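Local coordinates for protein agmatinase (Burkholderia thailandensis, PDB 4DZ4) that probably hydrolyses agmatine to putrescine and urea, using a pair of manganese ions, as a member of the arginase family, at residues V78-L83 and A305-C310; G137-T142 and L159-A164; A217-V220 and R226-L229. All coordinates share one frame; numbering follows the deposited sequence.

Contact 1 (V78-L83 and A305-C310); sequences VQLAEL and AAHVAC. With EDO (1,2-ethanediol), chain S.
L80 reaches across from the loop after helix 69-76 and sets its two methyls on three residues of helix 300-323. The first is A306. CD1 of L80 rests on its backbone, 3.5 Å from the carbonyl carbon C of A306, and lies 3.7 Å from that residue's CB. H307 comes next. The other methyl sits over one face of its imidazole, a CH-pi contact in which L80 CD2 is 3.9 Å from the centroid of the H307 ring and 14° off the ring normal. The histidine's first torsion, chi1 -87°, keeps CG beside the backbone N and lays the ring under this methyl. One turn beyond A306, C310 closes the far end: its SG meets L80 CD2 at 4.1 Å. With no hydrogen bond between the segments, L80 alone carries the first segment's side of the contact, laid on A306, H307 and C310. At the outer side of the loop, OE2 of E82 is hydrogen-bonded at 2.8 Å to O2 of an ethanediol, probably from the crystallisation liquor, which also bonds T61 of the second subunit. Q79 NE2 is hydrogen-bonded to the backbone O of P261 of the second subunit. L80 joins the loop following helix 69-76 to helix 300-323. V73 of helix 69-76 touches A306, L272 of helix 268-276 touches H307, and V288 of strand 282-289 backs A305 and V308.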
ATOM      1  N   VAL B  78      19.601   2.934  -8.223  1.00 10.86           N
ATOM      2  CA  VAL B  78      20.327   4.133  -7.717  1.00 11.69           C
ATOM      3  C   VAL B  78      21.401   3.844  -6.679  1.00 12.47           C
ATOM      4  O   VAL B  78      22.509   4.412  -6.732  1.00 12.74           O
ATOM      5  CB  VAL B  78      19.400   5.305  -7.294  1.00 11.45           C
ATOM      6  CG1 VAL B  78      18.592   5.780  -8.492  1.00 11.32           C
ATOM      7  CG2 VAL B  78      18.433   4.907  -6.180  1.00 11.22           C
ATOM      8  N   GLN B  79      21.116   2.965  -5.726  1.00 12.25           N
ATOM      9  CA  GLN B  79      22.120   2.692  -4.715  1.00 13.40           C
ATOM     10  C   GLN B  79      23.314   1.940  -5.284  1.00 13.66           C
ATOM     11  O   GLN B  79      24.434   2.146  -4.858  1.00 14.13           O
ATOM     12  CB  GLN B  79      21.524   1.860  -3.595  1.00 13.48           C
ATOM     13  CG  GLN B  79      20.602   2.617  -2.679  1.00 13.75           C
ATOM     14  CD  GLN B  79      20.056   1.659  -1.638  1.00 13.75           C
ATOM     15  OE1 GLN B  79      20.654   1.491  -0.579  1.00 14.41           O
ATOM     16  NE2 GLN B  79      18.954   0.978  -1.970  1.00 12.87           N
ATOM     17  N   LEU B  80      23.055   1.044  -6.232  1.00 13.25           N
ATOM     18  CA  LEU B  80      24.115   0.257  -6.860  1.00 14.01           C
ATOM     19  C   LEU B  80      25.110   1.145  -7.597  1.00 14.34           C
ATOM     20  O   LEU B  80      26.293   0.784  -7.737  1.00 14.86           O
ATOM     21  CB  LEU B  80      23.488  -0.760  -7.821  1.00 13.92           C
ATOM     22  CG  LEU B  80      22.822  -1.943  -7.090  1.00 14.22           C
ATOM     23  CD1 LEU B  80      21.840  -2.600  -8.045  1.00 13.81           C
ATOM     24  CD2 LEU B  80      23.855  -2.973  -6.628  1.00 14.93           C
ATOM     25  N   ALA B  81      24.661   2.319  -8.031  1.00 14.26           N
ATOM     26  CA  ALA B  81      25.585   3.271  -8.685  1.00 15.19           C
ATOM     27  C   ALA B  81      26.516   4.036  -7.716  1.00 16.75           C
ATOM     28  O   ALA B  81      27.533   4.622  -8.141  1.00 16.88           O
ATOM     29  CB  ALA B  81      24.797   4.254  -9.563  1.00 15.05           C
ATOM     30  N   GLU B  82      26.189   4.033  -6.428  1.00 16.80           N
ATOM     31  CA  GLU B  82      26.905   4.880  -5.459  1.00 18.57           C
ATOM     32  C   GLU B  82      28.258   4.325  -5.038  1.00 18.53           C
ATOM     33  O   GLU B  82      29.172   5.086  -4.693  1.00 19.42           O
ATOM     34  CB  GLU B  82      26.038   5.114  -4.212  1.00 19.70           C
ATOM     35  CG  GLU B  82      26.678   6.071  -3.187  1.00 22.77           C
ATOM     36  CD  GLU B  82      25.943   6.109  -1.865  1.00 25.88           C
ATOM     37  OE1 GLU B  82      25.145   5.159  -1.612  1.00 28.60           O
ATOM     38  OE2 GLU B  82      26.161   7.070  -1.071  1.00 25.92           O
ATOM     39  N   LEU B  83      28.368   2.999  -5.030  1.00 18.33           N
ATOM     40  CA  LEU B  83      29.521   2.292  -4.478  1.00 19.19           C
ATOM     41  C   LEU B  83      30.006   1.260  -5.491  1.00 18.83           C
ATOM     42  O   LEU B  83      29.247   0.866  -6.368  1.00 18.50           O
ATOM     43  CB  LEU B  83      29.129   1.569  -3.186  1.00 19.47           C
ATOM     44  CG  LEU B  83      28.704   2.457  -2.016  1.00 19.80           C
ATOM     45  CD1 LEU B  83      28.139   1.555  -0.924  1.00 20.45           C
ATOM     46  CD2 LEU B  83      29.846   3.346  -1.515  1.00 20.64           C
ATOM     47  N   ALA B 305      16.117  -7.311  -8.867  1.00  8.61           N
ATOM     48  CA  ALA B 305      16.341  -7.360 -10.327  1.00  8.57           C
ATOM     49  C   ALA B 305      17.545  -6.503 -10.723  1.00  8.60           C
ATOM     50  O   ALA B 305      18.378  -6.935 -11.548  1.00  8.95           O
ATOM     51  CB  ALA B 305      15.098  -6.862 -11.059  1.00  8.08           C
ATOM     52  N   ALA B 306      17.629  -5.294 -10.142  1.00  8.86           N
ATOM     53  CA  ALA B 306      18.769  -4.384 -10.406  1.00  9.34           C
ATOM     54  C   ALA B 306      20.102  -5.012  -9.956  1.00  9.92           C
ATOM     55  O   ALA B 306      21.107  -4.889 -10.669  1.00 10.13           O
ATOM     56  CB  ALA B 306      18.556  -3.017  -9.763  1.00  9.30           C
ATOM     57  N   HIS B 307      20.085  -5.731  -8.825  1.00  9.55           N
ATOM     58  CA  HIS B 307      21.307  -6.433  -8.343  1.00 10.45           C
ATOM     59  C   HIS B 307      21.724  -7.485  -9.352  1.00 10.30           C
ATOM     60  O   HIS B 307      22.912  -7.624  -9.641  1.00 10.45           O
ATOM     61  CB  HIS B 307      21.063  -7.098  -6.982  1.00 10.58           C
ATOM     62  CG  HIS B 307      21.309  -6.197  -5.791  1.00 11.23           C
ATOM     63  ND1 HIS B 307      22.485  -6.225  -5.080  1.00 12.24           N
ATOM     64  CD2 HIS B 307      20.503  -5.233  -5.189  1.00 11.47           C
ATOM     65  CE1 HIS B 307      22.407  -5.334  -4.060  1.00 12.46           C
ATOM     66  NE2 HIS B 307      21.183  -4.738  -4.117  1.00 11.75           N
ATOM     67  N   VAL B 308      20.768  -8.275  -9.854  1.00 10.00           N
ATOM     68  CA  VAL B 308      21.077  -9.320 -10.868  1.00 10.21           C
ATOM     69  C   VAL B 308      21.744  -8.668 -12.083  1.00 10.58           C
ATOM     70  O   VAL B 308      22.798  -9.116 -12.537  1.00 11.19           O
ATOM     71  CB  VAL B 308      19.837 -10.157 -11.252  1.00  9.72           C
ATOM     72  CG1 VAL B 308      20.141 -11.104 -12.442  1.00 10.14           C
ATOM     73  CG2 VAL B 308      19.360 -10.933 -10.018  1.00  9.74           C
ATOM     74  N   ALA B 309      21.162  -7.567 -12.543  1.00 10.58           N
ATOM     75  CA  ALA B 309      21.661  -6.860 -13.728  1.00 10.85           C
ATOM     76  C   ALA B 309      23.060  -6.319 -13.443  1.00 11.76           C
ATOM     77  O   ALA B 309      23.944  -6.393 -14.304  1.00 11.77           O
ATOM     78  CB  ALA B 309      20.703  -5.721 -14.108  1.00 10.79           C
ATOM     79  N   CYS B 310      23.275  -5.839 -12.221  1.00 12.10           N
ATOM     80  CA  CYS B 310      24.567  -5.267 -11.858  1.00 12.38           C
ATOM     81  C   CYS B 310      25.633  -6.375 -11.878  1.00 12.69           C
ATOM     82  O   CYS B 310      26.719  -6.210 -12.456  1.00 12.98           O
ATOM     83  CB  CYS B 310      24.490  -4.595 -10.477  1.00 12.49           C
ATOM     84  SG  CYS B 310      26.105  -4.066  -9.823  1.00 13.94           S
TER
HETATM   85  C1  EDO S 404      25.216   4.505   2.727  1.00 41.16           C
HETATM   86  O1  EDO S 404      24.243   4.547   1.676  1.00 42.72           O
HETATM   87  C2  EDO S 404      26.548   4.879   2.093  1.00 41.21           C
HETATM   88  O2  EDO S 404      26.434   6.204   1.556  1.00 42.78           O

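Contact 2 (G137-T142 and L159-A164); sequences GDHYIT and LIHFDA. With MN (manganese (II) ion), chain P; MN (manganese (II) ion), chain Q.
The imidazole of H139 and the carboxylate of D163 lie nearly coplanar, 17° apart, with OD2 of D163 at the edge of the ring, 3.0 Å from ND1 of H139. No proton joins them: one manganese ion binds both, at 2.2 Å from H139 ND1 and 2.2 Å from D163 OD2. T142 OG1 also lies at that ring's edge, in its plane, while H161 approaches obliquely, its NE2 3.3 Å from H139 CE1. D163 bridges the two metals, since its OD1 binds the second manganese at 2.1 Å, and a shared water links the same pair. H161 belongs to the second shell. Its chi1 of 173° swings the ring towards D163, where NE2 donates to OD2 at 2.8 Å (156°) from the anti side, tilted out of the carboxylate plane. With OD1 on one manganese and OD2 on the other and on H161, the carboxylate's rotation is fixed. H139 is steadied through NE2 by T244. D167 and D246 complete the first site, and H165, D246 and D248 the second. The cluster sits at the carboxyl ends of parallel strands 131-136, 158-162 and 240-246, with M182 of helix 182-188 against H139.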
ATOM      1  N   GLY B 137       9.325  -5.894 -18.559  1.00  9.30           N
ATOM      2  CA  GLY B 137       8.719  -6.626 -19.667  1.00  9.05           C
ATOM      3  C   GLY B 137       8.502  -8.096 -19.310  1.00  8.95           C
ATOM      4  O   GLY B 137       9.238  -8.701 -18.508  1.00  8.65           O
ATOM      5  N   ASP B 138       7.482  -8.672 -19.924  1.00  9.20           N
ATOM      6  CA  ASP B 138       7.176 -10.083 -19.668  1.00  9.21           C
ATOM      7  C   ASP B 138       8.120 -11.020 -20.423  1.00  9.02           C
ATOM      8  O   ASP B 138       8.899 -10.591 -21.291  1.00  8.45           O
ATOM      9  CB  ASP B 138       5.672 -10.387 -19.860  1.00  9.62           C
ATOM     10  CG  ASP B 138       5.248 -10.487 -21.349  1.00 10.63           C
ATOM     11  OD1 ASP B 138       5.954 -11.158 -22.144  1.00 11.09           O
ATOM     12  OD2 ASP B 138       4.159  -9.942 -21.696  1.00 10.43           O
ATOM     13  N   HIS B 139       8.107 -12.288 -20.039  1.00  9.46           N
ATOM     14  CA  HIS B 139       9.122 -13.226 -20.548  1.00  9.65           C
ATOM     15  C   HIS B 139       9.073 -13.482 -22.035  1.00  9.65           C
ATOM     16  O   HIS B 139      10.052 -13.975 -22.619  1.00  9.34           O
ATOM     17  CB  HIS B 139       9.066 -14.547 -19.775  1.00 10.50           C
ATOM     18  CG  HIS B 139      10.442 -15.125 -19.476  1.00 10.89           C
ATOM     19  ND1 HIS B 139      10.664 -15.977 -18.453  1.00 11.05           N
ATOM     20  CD2 HIS B 139      11.669 -14.931 -20.103  1.00 10.66           C
ATOM     21  CE1 HIS B 139      11.964 -16.299 -18.417  1.00 10.94           C
ATOM     22  NE2 HIS B 139      12.589 -15.659 -19.429  1.00 11.07           N
ATOM     23  N   TYR B 140       7.941 -13.174 -22.674  1.00  9.45           N
ATOM     24  CA  TYR B 140       7.847 -13.389 -24.119  1.00  9.46           C
ATOM     25  C   TYR B 140       9.010 -12.698 -24.845  1.00  9.75           C
ATOM     26  O   TYR B 140       9.490 -13.198 -25.878  1.00  9.70           O
ATOM     27  CB  TYR B 140       6.516 -12.879 -24.680  1.00 10.12           C
ATOM     28  CG  TYR B 140       6.481 -13.018 -26.187  1.00 10.56           C
ATOM     29  CD1 TYR B 140       6.114 -14.220 -26.778  1.00 11.27           C
ATOM     30  CD2 TYR B 140       6.867 -11.948 -27.014  1.00 11.05           C
ATOM     31  CE1 TYR B 140       6.115 -14.362 -28.164  1.00 11.65           C
ATOM     32  CE2 TYR B 140       6.883 -12.080 -28.397  1.00 11.77           C
ATOM     33  CZ  TYR B 140       6.486 -13.290 -28.960  1.00 12.36           C
ATOM     34  OH  TYR B 140       6.488 -13.443 -30.337  1.00 13.86           O
ATOM     35  N   ILE B 141       9.466 -11.557 -24.315  1.00  9.17           N
ATOM     36  CA  ILE B 141      10.512 -10.785 -25.039  1.00  9.88           C
ATOM     37  C   ILE B 141      11.758 -11.614 -25.347  1.00 10.07           C
ATOM     38  O   ILE B 141      12.469 -11.349 -26.333  1.00 10.14           O
ATOM     39  CB  ILE B 141      10.900  -9.465 -24.314  1.00  9.62           C
ATOM     40  CG1 ILE B 141      11.743  -9.734 -23.042  1.00  9.48           C
ATOM     41  CG2 ILE B 141       9.634  -8.615 -24.044  1.00  9.90           C
ATOM     42  CD1 ILE B 141      12.318  -8.476 -22.381  1.00  9.53           C
ATOM     43  N   THR B 142      12.038 -12.617 -24.516  1.00  9.89           N
ATOM     44  CA  THR B 142      13.255 -13.400 -24.692  1.00 10.21           C
ATOM     45  C   THR B 142      13.283 -14.216 -26.003  1.00 10.56           C
ATOM     46  O   THR B 142      14.364 -14.469 -26.571  1.00 10.95           O
ATOM     47  CB  THR B 142      13.491 -14.292 -23.479  1.00  9.97           C
ATOM     48  OG1 THR B 142      13.494 -13.473 -22.301  1.00  9.61           O
ATOM     49  CG2 THR B 142      14.857 -15.028 -23.596  1.00 10.57           C
ATOM     50  N   LEU B 159      20.835 -22.053 -23.143  1.00 14.14           N
ATOM     51  CA  LEU B 159      20.024 -21.151 -22.324  1.00 13.20           C
ATOM     52  C   LEU B 159      20.256 -21.434 -20.845  1.00 12.76           C
ATOM     53  O   LEU B 159      20.228 -22.598 -20.403  1.00 13.08           O
ATOM     54  CB  LEU B 159      18.540 -21.285 -22.653  1.00 12.93           C
ATOM     55  CG  LEU B 159      17.635 -20.195 -22.054  1.00 13.26           C
ATOM     56  CD1 LEU B 159      17.855 -18.858 -22.763  1.00 13.25           C
ATOM     57  CD2 LEU B 159      16.173 -20.631 -22.167  1.00 12.90           C
ATOM     58  N   ILE B 160      20.509 -20.375 -20.097  1.00 11.88           N
ATOM     59  CA  ILE B 160      20.567 -20.474 -18.627  1.00 11.82           C
ATOM     60  C   ILE B 160      19.363 -19.672 -18.138  1.00 11.02           C
ATOM     61  O   ILE B 160      19.319 -18.462 -18.259  1.00 10.91           O
ATOM     62  CB  ILE B 160      21.873 -19.907 -18.032  1.00 12.27           C
ATOM     63  CG1 ILE B 160      23.103 -20.651 -18.589  1.00 13.18           C
ATOM     64  CG2 ILE B 160      21.803 -20.016 -16.498  1.00 12.38           C
ATOM     65  CD1 ILE B 160      24.426 -20.015 -18.179  1.00 13.48           C
ATOM     66  N   HIS B 161      18.393 -20.370 -17.566  1.00 10.86           N
ATOM     67  CA  HIS B 161      17.040 -19.808 -17.365  1.00 10.48           C
ATOM     68  C   HIS B 161      16.630 -19.916 -15.915  1.00 10.60           C
ATOM     69  O   HIS B 161      16.497 -21.023 -15.400  1.00 11.01           O
ATOM     70  CB  HIS B 161      16.127 -20.582 -18.309  1.00 10.74           C
ATOM     71  CG  HIS B 161      14.648 -20.296 -18.170  1.00 10.49           C
ATOM     72  ND1 HIS B 161      13.715 -21.166 -18.642  1.00 10.92           N
ATOM     73  CD2 HIS B 161      13.952 -19.213 -17.660  1.00 10.31           C
ATOM     74  CE1 HIS B 161      12.483 -20.672 -18.419  1.00 10.44           C
ATOM     75  NE2 HIS B 161      12.615 -19.486 -17.821  1.00 10.33           N
ATOM     76  N   PHE B 162      16.522 -18.773 -15.235  1.00  9.99           N
ATOM     77  CA  PHE B 162      16.112 -18.750 -13.827  1.00 10.06           C
ATOM     78  C   PHE B 162      14.617 -18.410 -13.805  1.00  9.84           C
ATOM     79  O   PHE B 162      14.222 -17.378 -14.362  1.00  9.61           O
ATOM     80  CB  PHE B 162      16.884 -17.676 -13.061  1.00 10.10           C
ATOM     81  CG  PHE B 162      18.340 -17.975 -12.873  1.00 10.87           C
ATOM     82  CD1 PHE B 162      18.814 -18.502 -11.666  1.00 11.30           C
ATOM     83  CD2 PHE B 162      19.254 -17.692 -13.890  1.00 10.93           C
ATOM     84  CE1 PHE B 162      20.170 -18.785 -11.473  1.00 12.19           C
ATOM     85  CE2 PHE B 162      20.624 -17.939 -13.698  1.00 11.47           C
ATOM     86  CZ  PHE B 162      21.080 -18.480 -12.496  1.00 11.92           C
ATOM     87  N   ASP B 163      13.783 -19.238 -13.167  1.00  9.84           N
ATOM     88  CA  ASP B 163      12.330 -19.065 -13.294  1.00  9.88           C
ATOM     89  C   ASP B 163      11.634 -20.062 -12.410  1.00  9.83           C
ATOM     90  O   ASP B 163      12.120 -21.189 -12.249  1.00 10.13           O
ATOM     91  CB  ASP B 163      11.913 -19.350 -14.753  1.00  9.47           C
ATOM     92  CG  ASP B 163      10.662 -18.600 -15.197  1.00 10.16           C
ATOM     93  OD1 ASP B 163       9.656 -18.564 -14.459  1.00 10.19           O
ATOM     94  OD2 ASP B 163      10.668 -18.125 -16.355  1.00  9.88           O
ATOM     95  N   ALA B 164      10.478 -19.680 -11.887  1.00  9.54           N
ATOM     96  CA  ALA B 164       9.564 -20.677 -11.314  1.00  9.33           C
ATOM     97  C   ALA B 164       8.915 -21.548 -12.402  1.00  9.50           C
ATOM     98  O   ALA B 164       8.381 -22.619 -12.089  1.00  9.59           O
ATOM     99  CB  ALA B 164       8.463 -19.981 -10.499  1.00  9.40           C
TER
HETATM  100 MN    MN P 401       9.071 -17.050 -17.406  0.78 14.69          MN
HETATM  101 MN    MN Q 402       8.003 -17.245 -14.370  1.00 13.04          MN
HETATM  102  O   HOH W   1       7.510 -17.560 -16.360  1.00 13.72           O

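Contact 3 (A217-V220 and R226-L229); sequences AAWV and RATL
OG1 of T228 is surrounded by three residues: it is hydrogen-bonded to the backbone O of G224, and across the contact it meets both W219 and V220. Of these last two, W219 comes nearer, its CZ3 lying 3.4 Å from T228 OG1. Both methyls of V220 straddle the same oxygen, CG1 and CG2 each 3.8 Å from T228 OG1, and the valine side chain stands at about a right angle to that of the threonine. The threonine's chi1 of -61° puts OG1 beside its own backbone N, where it can reach back one turn to G224 while still presenting the oxygen to the facing helix. W219 approaches with the rim of its six-membered ring. Its CG lies anti to the backbone N (chi1 -170°), which sends the indole across towards helix 225-236, where its benzo rim passes T228 in the opposite direction. CZ3 is also 3.8 Å from T228 CA, and CH2 is 4.0 Å from the backbone O of A227, which lies in the ring plane. CH2 grazes A227 CB as well, at 4.5 Å. The inner end of the contact is buried: V200 of strand 198-202 touches both V220 and T228, and helix 268-276 adds Q270 and I274. H223, at the end of helix 217-223, meets the indole with its own ring, and its ND1 is hydrogen-bonded to the backbone O of W219. No hydrogen bond crosses between 217-220 and 226-229. The threonine hydroxyl is satisfied by the backbone O of G224, just before its helix, and the indole offers C-H groups to oxygens at its edge, which may add a weak attraction. The pairing of these consecutive helices therefore rests mainly on close van der Waals fit around a hydroxyl already bonded to G224.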
ATOM      1  N   ALA B 217      13.419 -25.685  -7.582  1.00 11.73           N
ATOM      2  CA  ALA B 217      13.630 -24.941  -6.346  1.00 11.88           C
ATOM      3  C   ALA B 217      14.073 -25.855  -5.184  1.00 12.29           C
ATOM      4  O   ALA B 217      15.031 -25.536  -4.481  1.00 12.70           O
ATOM      5  CB  ALA B 217      12.375 -24.146  -5.971  1.00 11.34           C
ATOM      6  N   ALA B 218      13.403 -26.993  -5.001  1.00 12.94           N
ATOM      7  CA  ALA B 218      13.772 -27.909  -3.912  1.00 13.79           C
ATOM      8  C   ALA B 218      15.220 -28.378  -4.050  1.00 14.23           C
ATOM      9  O   ALA B 218      15.940 -28.514  -3.054  1.00 14.89           O
ATOM     10  CB  ALA B 218      12.857 -29.120  -3.874  1.00 14.05           C
ATOM     11  N   TRP B 219      15.643 -28.583  -5.290  1.00 14.37           N
ATOM     12  CA  TRP B 219      16.997 -29.081  -5.549  1.00 15.03           C
ATOM     13  C   TRP B 219      18.007 -28.033  -5.137  1.00 14.69           C
ATOM     14  O   TRP B 219      19.027 -28.340  -4.506  1.00 14.89           O
ATOM     15  CB  TRP B 219      17.120 -29.474  -7.024  1.00 15.33           C
ATOM     16  CG  TRP B 219      18.396 -30.223  -7.341  1.00 16.29           C
ATOM     17  CD1 TRP B 219      18.552 -31.600  -7.507  1.00 17.27           C
ATOM     18  CD2 TRP B 219      19.730 -29.647  -7.589  1.00 16.44           C
ATOM     19  NE1 TRP B 219      19.871 -31.907  -7.829  1.00 17.98           N
ATOM     20  CE2 TRP B 219      20.624 -30.779  -7.869  1.00 17.48           C
ATOM     21  CE3 TRP B 219      20.259 -28.362  -7.576  1.00 16.21           C
ATOM     22  CZ2 TRP B 219      21.982 -30.594  -8.150  1.00 17.97           C
ATOM     23  CZ3 TRP B 219      21.615 -28.194  -7.855  1.00 16.96           C
ATOM     24  CH2 TRP B 219      22.457 -29.284  -8.119  1.00 17.40           C
ATOM     25  N   VAL B 220      17.719 -26.772  -5.462  1.00 14.24           N
ATOM     26  CA  VAL B 220      18.608 -25.680  -5.123  1.00 14.18           C
ATOM     27  C   VAL B 220      18.684 -25.537  -3.605  1.00 14.71           C
ATOM     28  O   VAL B 220      19.766 -25.366  -3.058  1.00 15.34           O
ATOM     29  CB  VAL B 220      18.202 -24.353  -5.791  1.00 14.05           C
ATOM     30  CG1 VAL B 220      19.085 -23.202  -5.320  1.00 14.32           C
ATOM     31  CG2 VAL B 220      18.269 -24.512  -7.302  1.00 14.47           C
ATOM     32  N   ARG B 226      26.588 -23.218  -4.517  1.00 21.14           N
ATOM     33  CA  ARG B 226      27.842 -23.626  -5.172  1.00 22.72           C
ATOM     34  C   ARG B 226      27.570 -24.846  -6.051  1.00 20.18           C
ATOM     35  O   ARG B 226      28.019 -24.911  -7.190  1.00 20.51           O
ATOM     36  CB  ARG B 226      28.981 -23.905  -4.163  1.00 26.56           C
ATOM     37  N   ALA B 227      26.817 -25.807  -5.525  1.00 18.63           N
ATOM     38  CA  ALA B 227      26.478 -27.013  -6.275  1.00 17.97           C
ATOM     39  C   ALA B 227      25.665 -26.684  -7.542  1.00 16.73           C
ATOM     40  O   ALA B 227      25.872 -27.266  -8.609  1.00 17.48           O
ATOM     41  CB  ALA B 227      25.736 -28.003  -5.387  1.00 18.25           C
ATOM     42  N   THR B 228      24.771 -25.709  -7.411  1.00 15.55           N
ATOM     43  CA  THR B 228      23.911 -25.297  -8.519  1.00 15.46           C
ATOM     44  C   THR B 228      24.766 -24.639  -9.593  1.00 16.88           C
ATOM     45  O   THR B 228      24.677 -24.963 -10.777  1.00 16.77           O
ATOM     46  CB  THR B 228      22.850 -24.297  -8.022  1.00 15.65           C
ATOM     47  OG1 THR B 228      22.031 -24.941  -7.031  1.00 15.44           O
ATOM     48  CG2 THR B 228      21.992 -23.812  -9.167  1.00 16.64           C
ATOM     49  N   LEU B 229      25.610 -23.719  -9.142  1.00 18.47           N
ATOM     50  CA  LEU B 229      26.515 -23.017 -10.011  1.00 21.44           C
ATOM     51  C   LEU B 229      27.408 -24.003 -10.769  1.00 22.06           C
ATOM     52  O   LEU B 229      27.638 -23.854 -11.970  1.00 23.24           O
ATOM     53  CB  LEU B 229      27.327 -22.063  -9.143  1.00 24.32           C
ATOM     54  CG  LEU B 229      28.609 -21.439  -9.596  1.00 28.67           C
ATOM     55  CD1 LEU B 229      28.289 -20.646 -10.861  1.00 30.08           C
ATOM     56  CD2 LEU B 229      29.012 -20.536  -8.447  1.00 31.95           C
TER

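In the fold
The three contacts mark different depths of one alpha/beta fold built on a parallel sheet. Contact 2 is the innermost, centred about 8 Å from the centre of the chain, and it alone is held by metal ligands and a histidine-carboxylate hydrogen bond. Contact 1, its centre about 13 Å out, is buried and without a hydrogen bond, made of apolar and CH-pi contacts beside the second subunit; contact 3, about 20 Å out, is partly buried and joins the two consecutive helices that follow strand 213-216. Contacts 2 and 3 follow in series inside the loop that contact 1 closes. Helix 268-276 touches residues of contacts 1 and 3, whereas strand 240-246 lines contact 2. No two touch.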